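Local coordinates for protein phosphoribosylaminoimidazole carboxylase (Bombyx mori, PDB 4JA0) that probably catalyses two steps of de novo purine synthesis, carboxylating aminoimidazole ribonucleotide and then joining aspartate to the product to give SAICAR, at residues Ile42-Asp46 with Lys230-Arg234; Ala288-Leu294 with Ala384-Ala388; Val348-Pro352 with Cys374-Pro380. One frame throughout, in Å; residues are numbered along the deposited sequence.

Interaction 1: residues Ile42-Asp46 with Lys230-Arg234; sequences ITAGD and KQVYR
A salt-bridge network on Asp-46, with Tyr-233 packed behind it, joins the end of strand 36-43 and the loop after it to the start of helix 231-235 in the SAICAR synthetase part of the chain. Asp-46 divides its carboxylate between two cations. Its OD1 takes a bond from Lys-230 NZ at 2.8 Å, on the syn side but 31° out of the carboxylate plane. Its OD2 lies side-on to Arg-234, with NE and NH2 each 3.0 Å from that one oxygen and reaching it from the same face, NH2 on the syn side, NE from well above the carboxylate plane. Carboxylate and guanidinium planes are turned 57° apart, unlike a coplanar bidentate pairing, in which two nitrogens meet two oxygens. Lys-230 is extended throughout, with CG anti to the backbone N (chi1 -169°), and the straight chain takes NZ on to Ala-44 O as well, at 3.1 Å and well above the carbonyl plane. The network thus joins segments 184 residues apart in the chain. On Arg-234, NH1 bonds Gln-231 OE1 at 3.0 Å. Gln-231 and Asp-46 engage different nitrogens of the guanidinium, which limits its rotation; Arg-217 is a second donor to the same OE1. Thr-43 and Tyr-233 approach from opposite directions. Thr-43 OG1 stands over one face of the ring, offset toward the rim and 3.7 Å from Tyr-233 CD1, while Gly-45 N lies at the ring edge. The hydroxyl of Tyr-233 is hydrogen-bonded to Asp-52, and Leu-244 of helix 241-257 packs on the same side chain.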
loop_
_atom_site.group_PDB
_atom_site.type_symbol
_atom_site.label_atom_id
_atom_site.label_comp_id
_atom_site.label_asym_id
_atom_site.label_seq_id
_atom_site.Cartn_x
_atom_site.Cartn_y
_atom_site.Cartn_z
ATOM N N ILE A 42 -42.696 51.497 29.968
ATOM C CA ILE A 42 -43.563 51.889 28.862
ATOM C C ILE A 42 -43.620 50.780 27.806
ATOM O O ILE A 42 -42.671 50.013 27.642
ATOM C CB ILE A 42 -43.065 53.185 28.197
ATOM N N THR A 43 -44.715 50.731 27.060
ATOM C CA THR A 43 -44.877 49.750 25.991
ATOM C C THR A 43 -45.282 50.516 24.717
ATOM O O THR A 43 -46.361 51.118 24.637
ATOM C CB THR A 43 -45.884 48.594 26.405
ATOM O OG1 THR A 43 -46.142 47.690 25.314
ATOM C CG2 THR A 43 -47.203 49.151 26.949
ATOM N N ALA A 44 -44.398 50.482 23.722
ATOM C CA ALA A 44 -44.520 51.323 22.538
ATOM C C ALA A 44 -44.798 50.471 21.324
ATOM O O ALA A 44 -43.902 50.208 20.519
ATOM C CB ALA A 44 -43.250 52.159 22.324
ATOM N N GLY A 45 -46.045 50.036 21.208
ATOM C CA GLY A 45 -46.501 49.306 20.045
ATOM C C GLY A 45 -46.282 50.125 18.803
ATOM O O GLY A 45 -46.802 51.243 18.680
ATOM N N ASP A 46 -45.502 49.540 17.894
ATOM C CA ASP A 46 -45.015 50.192 16.684
ATOM C C ASP A 46 -46.062 51.062 15.990
ATOM O O ASP A 46 -47.216 50.661 15.820
ATOM C CB ASP A 46 -44.472 49.136 15.714
ATOM C CG ASP A 46 -43.689 48.050 16.419
ATOM O OD1 ASP A 46 -43.170 48.298 17.527
ATOM O OD2 ASP A 46 -43.590 46.940 15.861
ATOM N N LYS A 230 -45.453 40.637 22.185
ATOM C CA LYS A 230 -45.947 41.999 21.986
ATOM C C LYS A 230 -46.931 42.142 20.791
ATOM O O LYS A 230 -47.412 43.236 20.491
ATOM C CB LYS A 230 -44.727 42.924 21.820
ATOM C CG LYS A 230 -44.977 44.420 21.862
ATOM C CD LYS A 230 -43.838 45.141 21.154
ATOM C CE LYS A 230 -44.147 46.602 20.949
ATOM N NZ LYS A 230 -43.069 47.265 20.171
ATOM N N GLN A 231 -47.245 41.040 20.118
ATOM C CA GLN A 231 -48.236 41.090 19.053
ATOM C C GLN A 231 -49.631 41.274 19.654
ATOM O O GLN A 231 -50.518 41.860 19.031
ATOM C CB GLN A 231 -48.186 39.828 18.187
ATOM C CG GLN A 231 -48.936 39.951 16.861
ATOM C CD GLN A 231 -48.439 41.118 16.006
ATOM O OE1 GLN A 231 -47.247 41.429 15.998
ATOM N NE2 GLN A 231 -49.354 41.763 15.282
ATOM N N VAL A 232 -49.816 40.764 20.869
ATOM C CA VAL A 232 -51.078 40.911 21.583
ATOM C C VAL A 232 -51.394 42.389 21.758
ATOM O O VAL A 232 -52.535 42.835 21.556
ATOM C CB VAL A 232 -51.022 40.221 22.963
ATOM C CG1 VAL A 232 -52.182 40.658 23.837
ATOM C CG2 VAL A 232 -51.022 38.708 22.797
ATOM N N TYR A 233 -50.362 43.150 22.113
ATOM C CA TYR A 233 -50.512 44.587 22.293
ATOM C C TYR A 233 -50.748 45.307 20.947
ATOM O O TYR A 233 -51.555 46.233 20.869
ATOM C CB TYR A 233 -49.291 45.152 23.033
ATOM C CG TYR A 233 -49.302 46.657 23.188
ATOM C CD1 TYR A 233 -48.452 47.458 22.434
ATOM C CD2 TYR A 233 -50.172 47.281 24.082
ATOM C CE1 TYR A 233 -48.462 48.831 22.576
ATOM C CE2 TYR A 233 -50.187 48.668 24.227
ATOM C CZ TYR A 233 -49.324 49.437 23.467
ATOM O OH TYR A 233 -49.313 50.811 23.587
ATOM N N ARG A 234 -50.069 44.876 19.888
ATOM C CA ARG A 234 -50.261 45.482 18.571
ATOM C C ARG A 234 -51.684 45.296 18.046
ATOM O O ARG A 234 -52.242 46.193 17.409
ATOM C CB ARG A 234 -49.282 44.901 17.553
ATOM C CG ARG A 234 -47.839 45.260 17.784
ATOM C CD ARG A 234 -46.962 44.643 16.707
ATOM N NE ARG A 234 -45.544 44.925 16.933
ATOM C CZ ARG A 234 -44.642 44.017 17.296
ATOM N NH1 ARG A 234 -44.996 42.745 17.468
ATOM N NH2 ARG A 234 -43.380 44.386 17.482
#

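Interaction 2: residues Ala288-Leu294 with Ala384-Ala388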
loop_
_atom_site.group_PDB
_atom_site.type_symbol
_atom_site.label_atom_id
_atom_site.label_comp_id
_atom_site.label_asym_id
_atom_site.label_seq_id
_atom_site.Cartn_x
_atom_site.Cartn_y
_atom_site.Cartn_z
ATOM N N ALA A 288 -10.695 19.105 24.406
ATOM C CA ALA A 288 -11.637 19.528 23.389
ATOM C C ALA A 288 -13.095 19.361 23.827
ATOM O O ALA A 288 -13.933 20.223 23.572
ATOM C CB ALA A 288 -11.379 18.768 22.110
ATOM N N ALA A 289 -13.395 18.239 24.467
ATOM C CA ALA A 289 -14.758 17.912 24.827
ATOM C C ALA A 289 -15.229 18.774 25.972
ATOM O O ALA A 289 -16.387 19.213 26.006
ATOM C CB ALA A 289 -14.859 16.453 25.196
ATOM N N ARG A 290 -14.324 19.035 26.907
ATOM C CA ARG A 290 -14.672 19.864 28.059
ATOM C C ARG A 290 -14.992 21.297 27.651
ATOM O O ARG A 290 -15.887 21.916 28.218
ATOM C CB ARG A 290 -13.557 19.808 29.108
ATOM C CG ARG A 290 -13.575 18.492 29.870
ATOM C CD ARG A 290 -12.332 18.219 30.670
ATOM N NE ARG A 290 -12.471 16.937 31.362
ATOM C CZ ARG A 290 -11.444 16.184 31.753
ATOM N NH1 ARG A 290 -10.196 16.587 31.519
ATOM N NH2 ARG A 290 -11.659 15.026 32.378
ATOM N N GLU A 291 -14.287 21.796 26.642
ATOM C CA GLU A 291 -14.561 23.110 26.073
ATOM C C GLU A 291 -15.876 23.149 25.290
ATOM O O GLU A 291 -16.498 24.207 25.138
ATOM C CB GLU A 291 -13.401 23.553 25.189
ATOM C CG GLU A 291 -12.201 24.015 25.995
ATOM C CD GLU A 291 -10.997 24.338 25.126
ATOM O OE1 GLU A 291 -10.983 23.963 23.927
ATOM O OE2 GLU A 291 -10.068 24.993 25.644
ATOM N N LEU A 292 -16.306 21.997 24.796
ATOM C CA LEU A 292 -17.623 21.908 24.184
ATOM C C LEU A 292 -18.673 21.688 25.267
ATOM O O LEU A 292 -19.864 21.637 24.974
ATOM C CB LEU A 292 -17.675 20.775 23.166
ATOM C CG LEU A 292 -16.867 21.040 21.910
ATOM C CD1 LEU A 292 -16.599 19.741 21.172
ATOM C CD2 LEU A 292 -17.633 22.016 21.029
ATOM N N GLY A 293 -18.220 21.534 26.511
ATOM C CA GLY A 293 -19.124 21.405 27.638
ATOM C C GLY A 293 -19.446 19.983 28.058
ATOM O O GLY A 293 -20.511 19.736 28.605
ATOM N N LEU A 294 -18.560 19.042 27.769
ATOM C CA LEU A 294 -18.809 17.640 28.106
ATOM C C LEU A 294 -18.144 17.209 29.422
ATOM O O LEU A 294 -17.136 17.790 29.835
ATOM C CB LEU A 294 -18.355 16.735 26.957
ATOM C CG LEU A 294 -19.017 16.970 25.597
ATOM C CD1 LEU A 294 -18.443 16.017 24.562
ATOM C CD2 LEU A 294 -20.527 16.785 25.685
ATOM N N ALA A 384 -13.807 14.237 19.894
ATOM C CA ALA A 384 -14.567 14.988 20.891
ATOM C C ALA A 384 -15.805 15.604 20.232
ATOM O O ALA A 384 -16.873 15.661 20.838
ATOM C CB ALA A 384 -13.697 16.064 21.525
ATOM N N LEU A 385 -15.651 16.044 18.986
ATOM C CA LEU A 385 -16.743 16.620 18.226
ATOM C C LEU A 385 -17.838 15.587 17.943
ATOM O O LEU A 385 -19.026 15.898 18.042
ATOM C CB LEU A 385 -16.206 17.226 16.921
ATOM C CG LEU A 385 -15.427 18.547 16.972
ATOM C CD1 LEU A 385 -14.846 18.880 15.617
ATOM C CD2 LEU A 385 -16.332 19.699 17.428
ATOM N N MET A 386 -17.453 14.372 17.569
ATOM C CA MET A 386 -18.444 13.309 17.380
ATOM C C MET A 386 -19.228 13.063 18.675
ATOM O O MET A 386 -20.452 12.947 18.656
ATOM C CB MET A 386 -17.777 12.001 16.943
ATOM C CG MET A 386 -18.114 11.570 15.537
ATOM S SD MET A 386 -19.883 11.448 15.159
ATOM C CE MET A 386 -20.209 9.894 15.976
ATOM N N ALA A 387 -18.512 12.978 19.792
ATOM C CA ALA A 387 -19.128 12.793 21.100
ATOM C C ALA A 387 -20.060 13.958 21.413
ATOM O O ALA A 387 -21.184 13.765 21.906
ATOM C CB ALA A 387 -18.058 12.652 22.171
ATOM N N ALA A 388 -19.593 15.168 21.127
ATOM C CA ALA A 388 -20.418 16.363 21.325
ATOM C C ALA A 388 -21.683 16.356 20.473
ATOM O O ALA A 388 -22.775 16.624 20.977
ATOM C CB ALA A 388 -19.614 17.624 21.054
#
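Ala-384 CB lies against Ala-288 CB at 3.6 Å and Ala-289 CB at 3.9 Å, and these three methyl groups let helix 380-391 come close to helix 279-291: the CA atoms of Ala-289 and Ala-384 are 4.9 Å apart. No hydrogen bond crosses between the two segments; the contact is apolar. Further along, two leucines reach over from the end of the first helix, each touching through its CD1. Leu-292 CD1 touches Ala-388 CB at 3.7 Å and, at about a right angle to that contact, Leu-385 CD2 at 3.8 Å. Leu-385 starts out pointing away from its partner; its CG lies anti to the carbonyl carbon (chi1 -74°), and from there CD2 reaches Leu-292. Leu-294 CD1 lies against the backbone of Ala-388, 3.7 Å from its N, and 4.1 Å from Ala-387 CB.

The way the helix stops probably accounts for the place of Leu-294. Gly-293, with a positive phi of 95°, closes it in a Schellman motif: Leu-294 N bonds back to Ala-289 O at 2.8 Å, and a weaker bond runs from Gly-293 N to Arg-290 O. The chain leaves the helix here, and Leu-294, like Leu-292, points toward helix 380-391. Both helices belong to the PurE-like alpha/beta domain, whose five parallel strands run in the flavodoxin-like order 2-1-3-4-5.

Outward from this core, Leu-402 of the long helix 396-420 packs on Leu-292, Leu-385 and Ala-388, and Val-398 adds to Ala-388. On the sheet side, Val-269 of strand 267-273 meets both Leu-294 and Ala-387. Leu-385 also touches Gly-371 of a second subunit.

Interaction 3: residues Val348-Pro352 with Cys374-Pro380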
loop_
_atom_site.group_PDB
_atom_site.type_symbol
_atom_site.label_atom_id
_atom_site.label_comp_id
_atom_site.label_asym_id
_atom_site.label_seq_id
_atom_site.Cartn_x
_atom_site.Cartn_y
_atom_site.Cartn_z
ATOM N N VAL A 348 -19.824 3.689 20.445
ATOM C CA VAL A 348 -18.398 3.556 20.705
ATOM C C VAL A 348 -17.631 4.160 19.544
ATOM O O VAL A 348 -17.814 3.753 18.394
ATOM C CB VAL A 348 -17.984 2.072 20.847
ATOM C CG1 VAL A 348 -16.470 1.953 20.874
ATOM C CG2 VAL A 348 -18.607 1.433 22.083
ATOM N N ILE A 349 -16.767 5.126 19.841
ATOM C CA ILE A 349 -15.932 5.762 18.811
ATOM C C ILE A 349 -14.467 5.415 19.010
ATOM O O ILE A 349 -13.943 5.529 20.134
ATOM C CB ILE A 349 -16.080 7.311 18.813
ATOM C CG1 ILE A 349 -17.564 7.709 18.797
ATOM C CG2 ILE A 349 -15.362 7.930 17.621
ATOM C CD1 ILE A 349 -17.784 9.163 19.103
ATOM N N ASN A 350 -13.829 4.979 17.920
ATOM C CA ASN A 350 -12.398 4.670 17.899
ATOM C C ASN A 350 -11.521 5.841 17.492
ATOM O O ASN A 350 -11.606 6.322 16.355
ATOM C CB ASN A 350 -12.123 3.553 16.915
ATOM C CG ASN A 350 -12.736 2.277 17.325
ATOM O OD1 ASN A 350 -12.675 1.908 18.495
ATOM N ND2 ASN A 350 -13.314 1.558 16.364
ATOM N N CYS A 351 -10.611 6.232 18.375
ATOM C CA CYS A 351 -9.656 7.270 18.045
ATOM C C CYS A 351 -8.234 6.796 18.314
ATOM O O CYS A 351 -7.672 7.024 19.377
ATOM C CB CYS A 351 -9.980 8.559 18.828
ATOM S SG CYS A 351 -8.982 9.997 18.333
ATOM N N PRO A 352 -7.649 6.105 17.339
ATOM C CA PRO A 352 -6.269 5.653 17.517
ATOM C C PRO A 352 -5.372 6.865 17.672
ATOM O O PRO A 352 -5.674 7.927 17.124
ATOM C CB PRO A 352 -5.966 4.938 16.209
ATOM C CG PRO A 352 -7.307 4.556 15.669
ATOM C CD PRO A 352 -8.221 5.661 16.060
ATOM N N CYS A 374 -19.254 -0.027 16.012
ATOM C CA CYS A 374 -18.088 0.791 16.253
ATOM C C CYS A 374 -17.820 1.750 15.064
ATOM O O CYS A 374 -17.863 1.334 13.895
ATOM C CB CYS A 374 -16.895 -0.145 16.486
ATOM S SG CYS A 374 -15.648 0.603 17.497
ATOM N N ALA A 375 -17.636 3.039 15.348
ATOM C CA ALA A 375 -17.293 4.038 14.302
ATOM C C ALA A 375 -15.863 4.533 14.525
ATOM O O ALA A 375 -15.369 4.543 15.657
ATOM C CB ALA A 375 -18.275 5.231 14.302
ATOM N N THR A 376 -15.216 4.984 13.458
ATOM C CA THR A 376 -13.805 5.339 13.518
ATOM C C THR A 376 -13.542 6.785 13.068
ATOM O O THR A 376 -14.139 7.321 12.093
ATOM C CB THR A 376 -12.956 4.341 12.711
ATOM O OG1 THR A 376 -13.133 3.014 13.243
ATOM C CG2 THR A 376 -11.475 4.708 12.760
ATOM N N VAL A 377 -12.652 7.413 13.826
ATOM C CA VAL A 377 -12.264 8.804 13.666
ATOM C C VAL A 377 -10.733 8.805 13.802
ATOM O O VAL A 377 -10.169 7.880 14.394
ATOM C CB VAL A 377 -12.958 9.638 14.768
ATOM C CG1 VAL A 377 -11.966 10.494 15.532
ATOM C CG2 VAL A 377 -14.097 10.466 14.222
ATOM N N ILE A 378 -10.046 9.800 13.255
ATOM C CA ILE A 378 -8.582 9.740 13.196
ATOM C C ILE A 378 -7.823 10.847 13.970
ATOM O O ILE A 378 -6.622 10.707 14.266
ATOM C CB ILE A 378 -8.149 9.643 11.726
ATOM C CG1 ILE A 378 -7.715 8.225 11.406
ATOM C CG2 ILE A 378 -7.059 10.649 11.352
ATOM C CD1 ILE A 378 -7.197 8.136 9.979
ATOM N N TYR A 379 -8.526 11.926 14.316
ATOM C CA TYR A 379 -7.945 13.020 15.089
ATOM C C TYR A 379 -8.669 13.208 16.417
ATOM O O TYR A 379 -9.888 13.026 16.498
ATOM C CB TYR A 379 -7.979 14.325 14.284
ATOM C CG TYR A 379 -7.419 14.176 12.902
ATOM C CD1 TYR A 379 -6.044 14.109 12.700
ATOM C CD2 TYR A 379 -8.259 14.095 11.791
ATOM C CE1 TYR A 379 -5.512 13.960 11.429
ATOM C CE2 TYR A 379 -7.736 13.948 10.511
ATOM C CZ TYR A 379 -6.361 13.877 10.340
ATOM O OH TYR A 379 -5.820 13.729 9.084
ATOM N N PRO A 380 -7.918 13.563 17.473
ATOM C CA PRO A 380 -8.505 13.732 18.807
ATOM C C PRO A 380 -9.595 14.797 18.867
ATOM O O PRO A 380 -10.638 14.551 19.487
ATOM C CB PRO A 380 -7.306 14.155 19.672
ATOM C CG PRO A 380 -6.285 14.632 18.723
ATOM C CD PRO A 380 -6.473 13.815 17.485
#
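Asn-350 and Thr-376 are paired in a parallel beta bridge, and both side chains leave on the same face of the sheet. The CB of Asn-350 rises beside the neighbouring strand, 3.6 Å from Ala-375 O and 3.8 Å from Thr-376 OG1. The amide carbon CG lies beside the backbone N, anti to the carbonyl carbon (chi1 -66°). At the tip, OD1 accepts a weak bond from Asn-334, while ND2 gives a long, weak bond to Thr-376 OG1; the position of ND2 is doubtful, because the model puts it too close to Cys-374 SG.

Backbone bonds fix the register beneath. Ala-375 N reaches Val-348 O at 3.1 Å, Asn-350 N reaches Ala-375 O at 2.8 Å, and Val-377 N reaches Asn-350 O at 2.9 Å, all nearly straight. Strand 348-350, helix 358-361 and strand 375-376 form a beta-alpha-beta unit, with 375-376 the outermost strand at this end of the chain's own sheet. On the face opposite Asn-350, Ile-349 CG2 meets Val-377 CB at 4.1 Å. Past the strand ends, Cys-351 SG lies 4.1 Å from Val-377 CG1 and 3.8 Å from Pro-380 CA, where helix 380-391 begins, with Tyr-379 at its N-cap position.

Thr-376 carries backbone hydrogen bonds to a second subunit, and the Tyr-379 ring makes a cation-pi contact with Arg-332 of a third. A bound sulfate, probably from the crystallisation liquor, lies near the Tyr-379 side chain. The chemistry is therefore uneven: near-linear main-chain bonds account for the pairing of the strands, while little can be rested on the side-chain amide.

In the fold
Interaction 1 closes before interactions 2 and 3 open, and it lies in the SAICAR synthetase part, on the other side of the chain's centre. Its centre is about 42 Å from that of interaction 2 and about 53 Å from that of interaction 3, as expected of a bifunctional chain with two separately folded parts. Interactions 2 and 3 share the AIR carboxylase part, with centres about 14 Å apart, and interaction 3 is nested within the loop that interaction 2 closes. Strand 375-376 runs on into helix 380-391, where Met-386 CB touches Ile-349 CD1 at 3.6 Å. Both also touch a second subunit, close to a subunit interface of the eight-chain assembly.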